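Local coordinates for PHD-type domain-containing protein (Chaetomium thermophilum, PDB 6VHF) that binds zinc and serves, through this RbBP5-interacting domain of Cfp1, to join the H3K4 methyltransferase complex COMPASS, an integration stabilised by its non-canonical zinc finger, at residues L31-L36 with T61-V66; L36-R41 with N139-L144; I45-P50 with D123-G128; K54-Y59 with M129-K134. One frame throughout, in Å; residues are numbered along the deposited sequence.

Contact 1. Residues L31-L36 with T61-V66; sequences LQLIEL and TRLDTV
Ile-34 CA lies 6.9 Å from Leu-63 CA, where residues 31-36 of helix 4-46 pass residues 61-66 running the opposite way. No hydrogen bond crosses between the two; the contact is made by apolar side chains. Leu-33 makes the largest single contribution. Its CG is anti to the backbone N (chi1 176°) and touches Leu-63 CD2 at 3.8 Å. The two leucines cross obliquely. From the same side chain, Leu-33 CD2 approaches Arg-62 O at 3.5 Å and Val-66 CG2 at 4.2 Å. Ile-34 meets Leu-63 at about a right angle, with Ile-34 CG1 3.9 Å from Leu-63 CD2. Leu-63 CD2 is thus held by two successive residues of helix 4-46. These residues belong to the apolar interior where three helices meet. Helix 141-177 supplies Leu-145 and Thr-146 beside Ile-34, and Trp-141 beside Leu-63. An alanine in place of Leu-33 would probably open a gap between the two segments and leave Leu-63 and Val-66 less firmly packed. Toward the surface the contact thins out. Arg-62 bends about its CG-CD bond (chi3 -67°), which turns NE back, and Leu-36 CD2 sits 3.9 Å from Arg-62 NH2. The charge of that guanidinium is met by Asp-60 in a salt bridge. Arg-62 O takes two bonds from Thr-65, one from the backbone N and one from the hydroxyl, with Thr-65 OG1 to Arg-62 O at 2.9 Å. The hydroxyl approaches in the carbonyl plane.

Contact 2. Residues L36-R41 with N139-L144; sequences LAIARR and NGWGAL
Trp-141 drives the six-membered part of its indole against helix 4-46. Its CH2 atom lies 3.7 Å from Ala-37 CB. Ile-38 CG1 is 3.8 Å from Trp-141 CH2, and the two side chains lie alongside, pointing opposite ways. The backbone N of Ile-38 meets the edge of the ring, near its plane. Arg-41 passes the indole at a slant, with Arg-41 CD 4.1 Å from Trp-141 CZ2. Its guanidinium is turned 75° from the ring. Beyond the ring, Ile-38 CD1 reaches Gly-142 CA at 4.3 Å. The first torsion of Trp-141 puts CG between the backbone N and the carbonyl carbon (chi1 57°), and the second (chi2 -95°) turns the ring. Its NE1 gives a hydrogen bond to Cys-57 O, which probably helps to fix the ring rotation. Tyr-59 packs edge-to-face with it, and Leu-63 also touches it. Arg-41 NH2 is bonded to Ile-56 O. Gly-140 is the N-cap of helix 141-177, and its positive phi favours glycine. The Trp-141 side chain is about 6 Å from the zinc ion. The contact thus joins two long helices at the end where the monovalent zinc finger is seated.

Contact 3. Residues I45-P50 with D123-G128; sequences IAAGIP and DPRTAG
An Asx turn at Asp-123 lies in the loop before helix 141-177, and the same carboxylate holds the guanidinium of Arg-125, which meets Ile-49 of the loop after helix 4-46. Ile-49 and Arg-125 reach toward each other tip to tip. Ile-49 CD1 stands over the centre of one guanidinium face, 3.5 Å from Arg-125 CZ. Ile-49 CG1 adds to this cover at 3.6 Å from the same Arg-125 CZ. Ile-49 CD1 also touches Thr-126 CG2 at 4.0 Å, and Ala-47 CB is 4.0 Å from Arg-125 NH1. Asp-123 holds the guanidinium from its edge. The grip is side-on, with Arg-125 NE 2.9 Å from Asp-123 OD1 and Arg-125 NH2 bonded to Asp-123 OD2 in a salt bridge. Both carboxylate oxygens use their syn lone pairs, and the NE bond is fairly straight (164°). The same OD1 is met from above the carboxylate plane by Arg-125 N, at 3.1 Å from Asp-123 OD1. An alanine in place of Asp-123 would probably leave the Arg-125 charge without its mate and free the guanidinium to turn under Ile-49. The contact joins the end of helix 4-46 to an Asx turn shortly before the zinc ligand Cys-130.

Contact 4. Residues K54-Y59 with M129-K134; sequences KDICGY and MCLRKK. With ZN (zinc ion), chain B.
Cys-57 and Cys-130 bring the two loops together at the zinc ion, and this half of the contact is tight. Cys-57 SG is 2.4 Å from the zinc ion and Cys-130 SG is 2.6 Å from it. Cys-135 and His-138 complete the site. In Cys-57 the sulfur is anti to the backbone N (chi1 174°), which puts it on the zinc ion; Cys-130 SG, also anti, comes from the other loop. Three backbone bonds tie the loops here. Gly-58 N meets Cys-130 O at 2.8 Å. Cys-57 N bonds to Arg-132 O, and Cys-130 N to Tyr-59 O. Arg-132 N also bonds to Cys-130 SG, which would probably steady the thiolate. Ile-56 extends the packing, with CD1 3.8 Å from Leu-131 CD1, and forms a single beta bridge with Lys-133. The solvent side is looser. There Asp-55 and Lys-134 lie side by side, and Lys-134 NZ makes a salt bridge with Asp-55 OD2 at 2.7 Å. The amine comes from well above the carboxylate plane (74°). A longer backbone bond joins Lys-134 N to Asp-55 O at 3.2 Å. No strand flanks the finger. Tyr-59 stacks on His-138 just before helix 141-177, and Met-129 packs on Ala-44 of helix 4-46.

Overall arrangement
The first segments of contacts 1, 2 and 3 follow one another along helix 4-46 and its end. Contacts 1 and 2 share Leu-36 and lie about 8 Å apart between centres; the centres of contacts 1 and 3 are about 18 Å apart. The centre of contact 4 lies about 10 Å from that of contact 2 and about 11 Å from that of contact 3. Contact 2 encloses contacts 3 and 4 along the chain, while contact 1 crosses all three. Tyr-59 OH to Asp-64 OD1, at 2.6 Å, links contacts 4 and 1. Arg-40 NH2 to Pro-124 O, at 2.8 Å, links contacts 2 and 3. The zinc-bound loops are thus fastened to the helices at one end of this elongated domain.

Contact 1. Residues L31-L36 with T61-V66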
loop_
_atom_site.group_PDB
_atom_site.type_symbol
_atom_site.label_atom_id
_atom_site.label_comp_id
_atom_site.label_asym_id
_atom_site.label_seq_id
_atom_site.Cartn_x
_atom_site.Cartn_y
_atom_site.Cartn_z
ATOM N N LEU A 31 -2.255 6.481 0.266
ATOM C CA LEU A 31 -3.215 7.152 1.129
ATOM C C LEU A 31 -3.361 8.621 0.748
ATOM O O LEU A 31 -4.470 9.156 0.762
ATOM C CB LEU A 31 -2.838 6.998 2.596
ATOM C CG LEU A 31 -2.996 5.550 3.083
ATOM C CD1 LEU A 31 -2.325 5.303 4.441
ATOM C CD2 LEU A 31 -4.461 5.149 3.118
ATOM N N GLN A 32 -2.271 9.284 0.362
ATOM C CA GLN A 32 -2.418 10.666 -0.092
ATOM C C GLN A 32 -3.216 10.735 -1.383
ATOM O O GLN A 32 -4.086 11.607 -1.541
ATOM C CB GLN A 32 -1.061 11.324 -0.298
ATOM C CG GLN A 32 -0.157 11.346 0.919
ATOM C CD GLN A 32 1.060 12.211 0.672
ATOM O OE1 GLN A 32 2.088 11.731 0.206
ATOM N NE2 GLN A 32 0.938 13.500 0.951
ATOM N N LEU A 33 -2.925 9.836 -2.324
ATOM C CA LEU A 33 -3.684 9.789 -3.570
ATOM C C LEU A 33 -5.174 9.626 -3.295
ATOM O O LEU A 33 -6.008 10.330 -3.874
ATOM C CB LEU A 33 -3.168 8.644 -4.437
ATOM C CG LEU A 33 -3.897 8.369 -5.746
ATOM C CD1 LEU A 33 -3.774 9.569 -6.681
ATOM C CD2 LEU A 33 -3.355 7.089 -6.405
ATOM N N ILE A 34 -5.527 8.702 -2.400
ATOM C CA ILE A 34 -6.925 8.513 -2.033
ATOM C C ILE A 34 -7.491 9.791 -1.425
ATOM O O ILE A 34 -8.608 10.214 -1.753
ATOM C CB ILE A 34 -7.065 7.327 -1.070
ATOM C CG1 ILE A 34 -6.598 6.031 -1.735
ATOM C CG2 ILE A 34 -8.501 7.179 -0.622
ATOM C CD1 ILE A 34 -6.450 4.882 -0.729
ATOM N N GLU A 35 -6.737 10.425 -0.523
ATOM C CA GLU A 35 -7.169 11.712 0.005
ATOM C C GLU A 35 -7.344 12.742 -1.112
ATOM O O GLU A 35 -8.322 13.492 -1.119
ATOM C CB GLU A 35 -6.171 12.221 1.045
ATOM C CG GLU A 35 -6.819 12.835 2.271
ATOM C CD GLU A 35 -5.810 13.194 3.370
ATOM O OE1 GLU A 35 -5.620 14.413 3.622
ATOM O OE2 GLU A 35 -5.210 12.260 3.974
ATOM N N LEU A 36 -6.396 12.816 -2.053
ATOM C CA LEU A 36 -6.546 13.784 -3.137
ATOM C C LEU A 36 -7.810 13.506 -3.950
ATOM O O LEU A 36 -8.517 14.441 -4.355
ATOM C CB LEU A 36 -5.303 13.788 -4.027
ATOM C CG LEU A 36 -5.423 14.450 -5.405
ATOM C CD1 LEU A 36 -5.750 15.930 -5.282
ATOM C CD2 LEU A 36 -4.162 14.263 -6.217
ATOM N N THR A 61 -9.242 7.872 -11.891
ATOM C CA THR A 61 -8.619 6.800 -12.662
ATOM C C THR A 61 -7.265 6.410 -12.090
ATOM O O THR A 61 -6.851 5.251 -12.209
ATOM C CB THR A 61 -8.438 7.231 -14.116
ATOM O OG1 THR A 61 -9.655 7.795 -14.606
ATOM C CG2 THR A 61 -8.056 6.043 -14.985
ATOM N N ARG A 62 -6.554 7.365 -11.492
ATOM C CA ARG A 62 -5.251 7.066 -10.919
ATOM C C ARG A 62 -5.353 6.102 -9.750
ATOM O O ARG A 62 -4.352 5.473 -9.401
ATOM C CB ARG A 62 -4.568 8.357 -10.475
ATOM C CG ARG A 62 -4.212 9.296 -11.622
ATOM C CD ARG A 62 -3.807 10.651 -11.086
ATOM N NE ARG A 62 -4.928 11.352 -10.463
ATOM C CZ ARG A 62 -4.866 12.618 -10.063
ATOM N NH1 ARG A 62 -3.735 13.291 -10.214
ATOM N NH2 ARG A 62 -5.926 13.209 -9.513
ATOM N N LEU A 63 -6.536 5.965 -9.141
ATOM C CA LEU A 63 -6.701 5.048 -8.021
ATOM C C LEU A 63 -6.519 3.590 -8.428
ATOM O O LEU A 63 -6.470 2.723 -7.550
ATOM C CB LEU A 63 -8.072 5.238 -7.364
ATOM C CG LEU A 63 -8.282 6.602 -6.680
ATOM C CD1 LEU A 63 -9.734 6.828 -6.287
ATOM C CD2 LEU A 63 -7.384 6.770 -5.463
ATOM N N ASP A 64 -6.412 3.297 -9.727
ATOM C CA ASP A 64 -6.098 1.938 -10.140
ATOM C C ASP A 64 -4.684 1.549 -9.732
ATOM O O ASP A 64 -4.417 0.363 -9.505
ATOM C CB ASP A 64 -6.287 1.796 -11.643
ATOM C CG ASP A 64 -7.721 2.004 -12.058
ATOM O OD1 ASP A 64 -8.591 2.126 -11.165
ATOM O OD2 ASP A 64 -7.977 2.062 -13.273
ATOM N N THR A 65 -3.777 2.532 -9.629
ATOM C CA THR A 65 -2.459 2.299 -9.045
ATOM C C THR A 65 -2.563 1.610 -7.691
ATOM O O THR A 65 -1.758 0.732 -7.369
ATOM C CB THR A 65 -1.720 3.627 -8.901
ATOM O OG1 THR A 65 -1.805 4.341 -10.133
ATOM C CG2 THR A 65 -0.262 3.399 -8.579
ATOM N N VAL A 66 -3.558 1.996 -6.886
ATOM C CA VAL A 66 -3.730 1.381 -5.575
ATOM C C VAL A 66 -3.938 -0.117 -5.717
ATOM O O VAL A 66 -3.445 -0.899 -4.895
ATOM C CB VAL A 66 -4.893 2.053 -4.819
ATOM C CG1 VAL A 66 -5.221 1.292 -3.552
ATOM C CG2 VAL A 66 -4.553 3.482 -4.513
#

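Contact 2. Residues L36-R41 with N139-L144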
loop_
_atom_site.group_PDB
_atom_site.type_symbol
_atom_site.label_atom_id
_atom_site.label_comp_id
_atom_site.label_asym_id
_atom_site.label_seq_id
_atom_site.Cartn_x
_atom_site.Cartn_y
_atom_site.Cartn_z
ATOM N N LEU A 36 -6.396 12.816 -2.053
ATOM C CA LEU A 36 -6.546 13.784 -3.137
ATOM C C LEU A 36 -7.810 13.506 -3.950
ATOM O O LEU A 36 -8.517 14.441 -4.355
ATOM C CB LEU A 36 -5.303 13.788 -4.027
ATOM C CG LEU A 36 -5.423 14.450 -5.405
ATOM C CD1 LEU A 36 -5.750 15.930 -5.282
ATOM C CD2 LEU A 36 -4.162 14.263 -6.217
ATOM N N ALA A 37 -8.128 12.225 -4.160
ATOM C CA ALA A 37 -9.319 11.860 -4.917
ATOM C C ALA A 37 -10.579 12.274 -4.173
ATOM O O ALA A 37 -11.484 12.879 -4.763
ATOM C CB ALA A 37 -9.324 10.354 -5.196
ATOM N N ILE A 38 -10.633 11.994 -2.866
ATOM C CA ILE A 38 -11.759 12.430 -2.053
ATOM C C ILE A 38 -11.935 13.948 -2.128
ATOM O O ILE A 38 -13.045 14.434 -2.348
ATOM C CB ILE A 38 -11.587 11.934 -0.608
ATOM C CG1 ILE A 38 -11.886 10.443 -0.540
ATOM C CG2 ILE A 38 -12.530 12.662 0.332
ATOM C CD1 ILE A 38 -11.216 9.720 0.644
ATOM N N ALA A 39 -10.840 14.715 -1.986
ATOM C CA ALA A 39 -10.927 16.178 -1.958
ATOM C C ALA A 39 -11.375 16.746 -3.301
ATOM O O ALA A 39 -12.100 17.744 -3.346
ATOM C CB ALA A 39 -9.579 16.796 -1.581
ATOM N N ARG A 40 -10.893 16.163 -4.400
ATOM C CA ARG A 40 -11.297 16.613 -5.726
ATOM C C ARG A 40 -12.756 16.288 -5.987
ATOM O O ARG A 40 -13.443 17.033 -6.696
ATOM C CB ARG A 40 -10.413 15.970 -6.797
ATOM C CG ARG A 40 -9.003 16.511 -6.856
ATOM C CD ARG A 40 -8.221 15.849 -8.003
ATOM N NE ARG A 40 -8.976 15.890 -9.249
ATOM C CZ ARG A 40 -8.973 16.933 -10.078
ATOM N NH1 ARG A 40 -8.226 18.001 -9.796
ATOM N NH2 ARG A 40 -9.702 16.897 -11.193
ATOM N N ARG A 41 -13.242 15.197 -5.397
ATOM C CA ARG A 41 -14.652 14.851 -5.479
ATOM C C ARG A 41 -15.496 15.858 -4.714
ATOM O O ARG A 41 -16.506 16.347 -5.224
ATOM C CB ARG A 41 -14.866 13.433 -4.938
ATOM C CG ARG A 41 -16.323 12.991 -4.997
ATOM C CD ARG A 41 -16.614 11.722 -4.195
ATOM N NE ARG A 41 -18.041 11.430 -4.269
ATOM C CZ ARG A 41 -18.937 11.764 -3.347
ATOM N NH1 ARG A 41 -18.559 12.368 -2.226
ATOM N NH2 ARG A 41 -20.224 11.480 -3.543
ATOM N N ASN A 139 -18.176 1.148 -5.831
ATOM C CA ASN A 139 -18.998 1.320 -4.641
ATOM C C ASN A 139 -18.154 1.400 -3.374
ATOM O O ASN A 139 -17.402 0.473 -3.058
ATOM C CB ASN A 139 -19.978 0.151 -4.551
ATOM C CG ASN A 139 -20.954 0.293 -3.407
ATOM O OD1 ASN A 139 -21.558 1.352 -3.215
ATOM N ND2 ASN A 139 -21.097 -0.772 -2.619
ATOM N N GLY A 140 -18.279 2.514 -2.657
ATOM C CA GLY A 140 -17.569 2.706 -1.397
ATOM C C GLY A 140 -16.057 2.750 -1.506
ATOM O O GLY A 140 -15.361 2.264 -0.606
ATOM N N TRP A 141 -15.524 3.336 -2.579
ATOM C CA TRP A 141 -14.087 3.243 -2.807
ATOM C C TRP A 141 -13.294 3.980 -1.730
ATOM O O TRP A 141 -12.235 3.502 -1.301
ATOM C CB TRP A 141 -13.726 3.764 -4.198
ATOM C CG TRP A 141 -14.149 5.196 -4.511
ATOM C CD1 TRP A 141 -15.297 5.595 -5.148
ATOM C CD2 TRP A 141 -13.403 6.399 -4.244
ATOM N NE1 TRP A 141 -15.313 6.963 -5.276
ATOM C CE2 TRP A 141 -14.166 7.480 -4.730
ATOM C CE3 TRP A 141 -12.165 6.661 -3.641
ATOM C CZ2 TRP A 141 -13.740 8.803 -4.628
ATOM C CZ3 TRP A 141 -11.741 7.973 -3.536
ATOM C CH2 TRP A 141 -12.530 9.034 -4.031
ATOM N N GLY A 142 -13.790 5.137 -1.288
ATOM C CA GLY A 142 -13.059 5.932 -0.315
ATOM C C GLY A 142 -12.695 5.148 0.929
ATOM O O GLY A 142 -11.519 5.035 1.288
ATOM N N ALA A 143 -13.697 4.581 1.599
ATOM C CA ALA A 143 -13.428 3.870 2.842
ATOM C C ALA A 143 -12.776 2.517 2.605
ATOM O O ALA A 143 -11.950 2.082 3.420
ATOM C CB ALA A 143 -14.719 3.703 3.640
ATOM N N LEU A 144 -13.099 1.844 1.504
ATOM C CA LEU A 144 -12.539 0.517 1.307
ATOM C C LEU A 144 -11.065 0.567 0.909
ATOM O O LEU A 144 -10.254 -0.182 1.460
ATOM C CB LEU A 144 -13.367 -0.252 0.285
ATOM C CG LEU A 144 -14.794 -0.507 0.791
ATOM C CD1 LEU A 144 -15.517 -1.541 -0.059
ATOM C CD2 LEU A 144 -14.792 -0.937 2.249
#

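Contact 3. Residues I45-P50 with D123-G128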
loop_
_atom_site.group_PDB
_atom_site.type_symbol
_atom_site.label_atom_id
_atom_site.label_comp_id
_atom_site.label_asym_id
_atom_site.label_seq_id
_atom_site.Cartn_x
_atom_site.Cartn_y
_atom_site.Cartn_z
ATOM N N ILE A 45 -18.397 18.562 -6.337
ATOM C CA ILE A 45 -19.764 18.667 -5.843
ATOM C C ILE A 45 -20.040 20.075 -5.313
ATOM O O ILE A 45 -21.119 20.640 -5.546
ATOM C CB ILE A 45 -20.032 17.580 -4.790
ATOM C CG1 ILE A 45 -19.999 16.209 -5.457
ATOM C CG2 ILE A 45 -21.397 17.766 -4.149
ATOM C CD1 ILE A 45 -20.052 15.066 -4.484
ATOM N N ALA A 46 -19.062 20.686 -4.639
ATOM C CA ALA A 46 -19.275 22.030 -4.102
ATOM C C ALA A 46 -19.386 23.088 -5.200
ATOM O O ALA A 46 -19.983 24.155 -4.969
ATOM C CB ALA A 46 -18.150 22.400 -3.130
ATOM N N ALA A 47 -18.836 22.821 -6.387
ATOM C CA ALA A 47 -18.830 23.830 -7.443
ATOM C C ALA A 47 -20.196 24.025 -8.085
ATOM O O ALA A 47 -20.365 24.964 -8.872
ATOM C CB ALA A 47 -17.807 23.456 -8.524
ATOM N N GLY A 48 -21.167 23.173 -7.775
ATOM C CA GLY A 48 -22.475 23.294 -8.393
ATOM C C GLY A 48 -22.452 23.141 -9.900
ATOM O O GLY A 48 -23.080 23.934 -10.608
ATOM N N ILE A 49 -21.733 22.148 -10.408
ATOM C CA ILE A 49 -21.715 21.874 -11.846
ATOM C C ILE A 49 -22.981 21.098 -12.183
ATOM O O ILE A 49 -23.327 20.146 -11.459
ATOM C CB ILE A 49 -20.474 21.075 -12.276
ATOM C CG1 ILE A 49 -19.178 21.664 -11.701
ATOM C CG2 ILE A 49 -20.375 20.981 -13.793
ATOM C CD1 ILE A 49 -17.984 20.689 -11.836
ATOM N N PRO A 50 -23.679 21.452 -13.267
ATOM C CA PRO A 50 -24.939 20.768 -13.600
ATOM C C PRO A 50 -24.757 19.261 -13.687
ATOM O O PRO A 50 -23.845 18.764 -14.351
ATOM C CB PRO A 50 -25.325 21.375 -14.960
ATOM C CG PRO A 50 -24.724 22.768 -14.923
ATOM C CD PRO A 50 -23.427 22.619 -14.142
ATOM N N ASP A 123 -13.354 19.365 -18.604
ATOM C CA ASP A 123 -13.443 20.098 -17.346
ATOM C C ASP A 123 -12.396 19.636 -16.333
ATOM O O ASP A 123 -12.471 18.507 -15.825
ATOM C CB ASP A 123 -14.850 19.928 -16.774
ATOM C CG ASP A 123 -15.189 20.975 -15.728
ATOM O OD1 ASP A 123 -14.268 21.477 -15.052
ATOM O OD2 ASP A 123 -16.384 21.333 -15.609
ATOM N N PRO A 124 -11.423 20.487 -15.998
ATOM C CA PRO A 124 -10.369 20.070 -15.059
ATOM C C PRO A 124 -10.906 19.676 -13.703
ATOM O O PRO A 124 -10.234 18.927 -12.979
ATOM C CB PRO A 124 -9.474 21.311 -14.951
ATOM C CG PRO A 124 -9.881 22.212 -16.049
ATOM C CD PRO A 124 -11.308 21.906 -16.370
ATOM N N ARG A 125 -12.095 20.158 -13.326
ATOM C CA ARG A 125 -12.628 19.815 -12.014
ATOM C C ARG A 125 -13.074 18.363 -11.941
ATOM O O ARG A 125 -13.210 17.830 -10.834
ATOM C CB ARG A 125 -13.796 20.736 -11.642
ATOM C CG ARG A 125 -13.422 22.214 -11.549
ATOM C CD ARG A 125 -14.669 23.126 -11.602
ATOM N NE ARG A 125 -15.425 22.950 -12.844
ATOM C CZ ARG A 125 -16.552 23.610 -13.147
ATOM N NH1 ARG A 125 -17.087 24.493 -12.293
ATOM N NH2 ARG A 125 -17.159 23.376 -14.309
ATOM N N THR A 126 -13.330 17.722 -13.087
ATOM C CA THR A 126 -13.845 16.357 -13.121
ATOM C C THR A 126 -13.056 15.447 -14.053
ATOM O O THR A 126 -13.498 14.323 -14.313
ATOM C CB THR A 126 -15.310 16.356 -13.557
ATOM O OG1 THR A 126 -15.388 16.822 -14.909
ATOM C CG2 THR A 126 -16.146 17.258 -12.658
ATOM N N ALA A 127 -11.934 15.905 -14.596
ATOM C CA ALA A 127 -11.181 15.097 -15.546
ATOM C C ALA A 127 -10.579 13.892 -14.841
ATOM O O ALA A 127 -9.950 14.025 -13.789
ATOM C CB ALA A 127 -10.073 15.926 -16.200
ATOM N N GLY A 128 -10.755 12.716 -15.435
ATOM C CA GLY A 128 -10.329 11.493 -14.795
ATOM C C GLY A 128 -11.289 10.979 -13.753
ATOM O O GLY A 128 -11.011 9.951 -13.125
#

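Contact 4. Residues K54-Y59 with M129-K134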
loop_
_atom_site.group_PDB
_atom_site.type_symbol
_atom_site.label_atom_id
_atom_site.label_comp_id
_atom_site.label_asym_id
_atom_site.label_seq_id
_atom_site.Cartn_x
_atom_site.Cartn_y
_atom_site.Cartn_z
ATOM N N LYS A 54 -24.422 14.939 -5.209
ATOM C CA LYS A 54 -23.813 14.177 -4.125
ATOM C C LYS A 54 -23.846 12.672 -4.369
ATOM O O LYS A 54 -23.122 11.941 -3.694
ATOM C CB LYS A 54 -24.499 14.495 -2.784
ATOM C CG LYS A 54 -24.407 15.965 -2.273
ATOM C CD LYS A 54 -24.913 17.041 -3.267
ATOM C CE LYS A 54 -26.348 16.787 -3.757
ATOM N NZ LYS A 54 -26.708 17.804 -4.776
ATOM N N ASP A 55 -24.683 12.196 -5.290
ATOM C CA ASP A 55 -24.668 10.806 -5.727
ATOM C C ASP A 55 -23.481 10.495 -6.626
ATOM O O ASP A 55 -23.292 9.329 -6.983
ATOM C CB ASP A 55 -25.964 10.473 -6.486
ATOM C CG ASP A 55 -27.209 10.829 -5.708
ATOM O OD1 ASP A 55 -28.081 11.542 -6.264
ATOM O OD2 ASP A 55 -27.327 10.384 -4.546
ATOM N N ILE A 56 -22.715 11.511 -7.034
ATOM C CA ILE A 56 -21.587 11.297 -7.937
ATOM C C ILE A 56 -20.578 10.338 -7.309
ATOM O O ILE A 56 -20.244 10.451 -6.123
ATOM C CB ILE A 56 -20.944 12.648 -8.288
ATOM C CG1 ILE A 56 -21.647 13.275 -9.487
ATOM C CG2 ILE A 56 -19.433 12.507 -8.523
ATOM C CD1 ILE A 56 -21.527 12.460 -10.741
ATOM N N CYS A 57 -20.097 9.380 -8.109
ATOM C CA CYS A 57 -19.107 8.410 -7.641
ATOM C C CYS A 57 -17.801 9.099 -7.264
ATOM O O CYS A 57 -17.400 9.104 -6.095
ATOM C CB CYS A 57 -18.857 7.348 -8.709
ATOM S SG CYS A 57 -17.495 6.184 -8.249
ATOM N N GLY A 58 -17.133 9.707 -8.246
ATOM C CA GLY A 58 -15.959 10.509 -7.980
ATOM C C GLY A 58 -14.639 9.759 -8.027
ATOM O O GLY A 58 -13.585 10.388 -7.869
ATOM N N TYR A 59 -14.673 8.446 -8.247
ATOM C CA TYR A 59 -13.467 7.640 -8.365
ATOM C C TYR A 59 -12.531 8.211 -9.421
ATOM O O TYR A 59 -12.935 8.462 -10.559
ATOM C CB TYR A 59 -13.860 6.200 -8.709
ATOM C CG TYR A 59 -12.737 5.199 -8.732
ATOM C CD1 TYR A 59 -12.067 4.915 -9.911
ATOM C CD2 TYR A 59 -12.371 4.511 -7.588
ATOM C CE1 TYR A 59 -11.060 3.993 -9.951
ATOM C CE2 TYR A 59 -11.357 3.576 -7.617
ATOM C CZ TYR A 59 -10.700 3.320 -8.805
ATOM O OH TYR A 59 -9.672 2.390 -8.860
ATOM N N MET A 129 -12.417 11.651 -13.558
ATOM C CA MET A 129 -13.328 11.347 -12.469
ATOM C C MET A 129 -14.513 10.561 -13.008
ATOM O O MET A 129 -15.007 10.841 -14.103
ATOM C CB MET A 129 -13.789 12.641 -11.793
ATOM C CG MET A 129 -14.383 12.476 -10.419
ATOM S SD MET A 129 -15.090 14.011 -9.767
ATOM C CE MET A 129 -13.645 15.020 -9.449
ATOM N N CYS A 130 -14.957 9.567 -12.247
ATOM C CA CYS A 130 -16.083 8.737 -12.650
ATOM C C CYS A 130 -17.367 9.403 -12.196
ATOM O O CYS A 130 -17.572 9.599 -10.992
ATOM C CB CYS A 130 -15.990 7.342 -12.052
ATOM S SG CYS A 130 -17.514 6.415 -12.223
ATOM N N LEU A 131 -18.230 9.743 -13.155
ATOM C CA LEU A 131 -19.439 10.505 -12.866
ATOM C C LEU A 131 -20.684 9.624 -12.756
ATOM O O LEU A 131 -21.806 10.147 -12.767
ATOM C CB LEU A 131 -19.657 11.602 -13.917
ATOM C CG LEU A 131 -18.717 12.813 -13.954
ATOM C CD1 LEU A 131 -18.322 13.271 -12.539
ATOM C CD2 LEU A 131 -17.486 12.519 -14.813
ATOM N N ARG A 132 -20.522 8.306 -12.634
ATOM C CA ARG A 132 -21.691 7.462 -12.447
ATOM C C ARG A 132 -22.367 7.805 -11.122
ATOM O O ARG A 132 -21.699 8.093 -10.128
ATOM C CB ARG A 132 -21.299 5.984 -12.510
ATOM C CG ARG A 132 -22.477 5.004 -12.512
ATOM C CD ARG A 132 -23.129 4.822 -13.901
ATOM N NE ARG A 132 -23.610 6.079 -14.485
ATOM C CZ ARG A 132 -24.760 6.670 -14.165
ATOM N NH1 ARG A 132 -25.560 6.121 -13.264
ATOM N NH2 ARG A 132 -25.110 7.815 -14.740
ATOM N N LYS A 133 -23.701 7.840 -11.123
ATOM C CA LYS A 133 -24.455 8.045 -9.889
ATOM C C LYS A 133 -24.802 6.693 -9.280
ATOM O O LYS A 133 -25.099 5.736 -10.000
ATOM C CB LYS A 133 -25.734 8.858 -10.129
ATOM C CG LYS A 133 -25.522 10.362 -10.405
ATOM C CD LYS A 133 -26.843 11.151 -10.338
ATOM C CE LYS A 133 -26.686 12.591 -10.843
ATOM N NZ LYS A 133 -25.980 12.684 -12.158
ATOM N N LYS A 134 -24.769 6.623 -7.950
ATOM C CA LYS A 134 -24.888 5.359 -7.220
ATOM C C LYS A 134 -24.036 4.270 -7.881
ATOM O O LYS A 134 -24.526 3.232 -8.330
ATOM C CB LYS A 134 -26.350 4.926 -7.108
ATOM C CG LYS A 134 -27.220 5.813 -6.223
ATOM C CD LYS A 134 -27.722 7.036 -6.972
ATOM C CE LYS A 134 -28.869 7.710 -6.230
ATOM N NZ LYS A 134 -28.536 7.944 -4.794
HETATM ZN ZN ZN B . -17.586 4.763 -10.203
#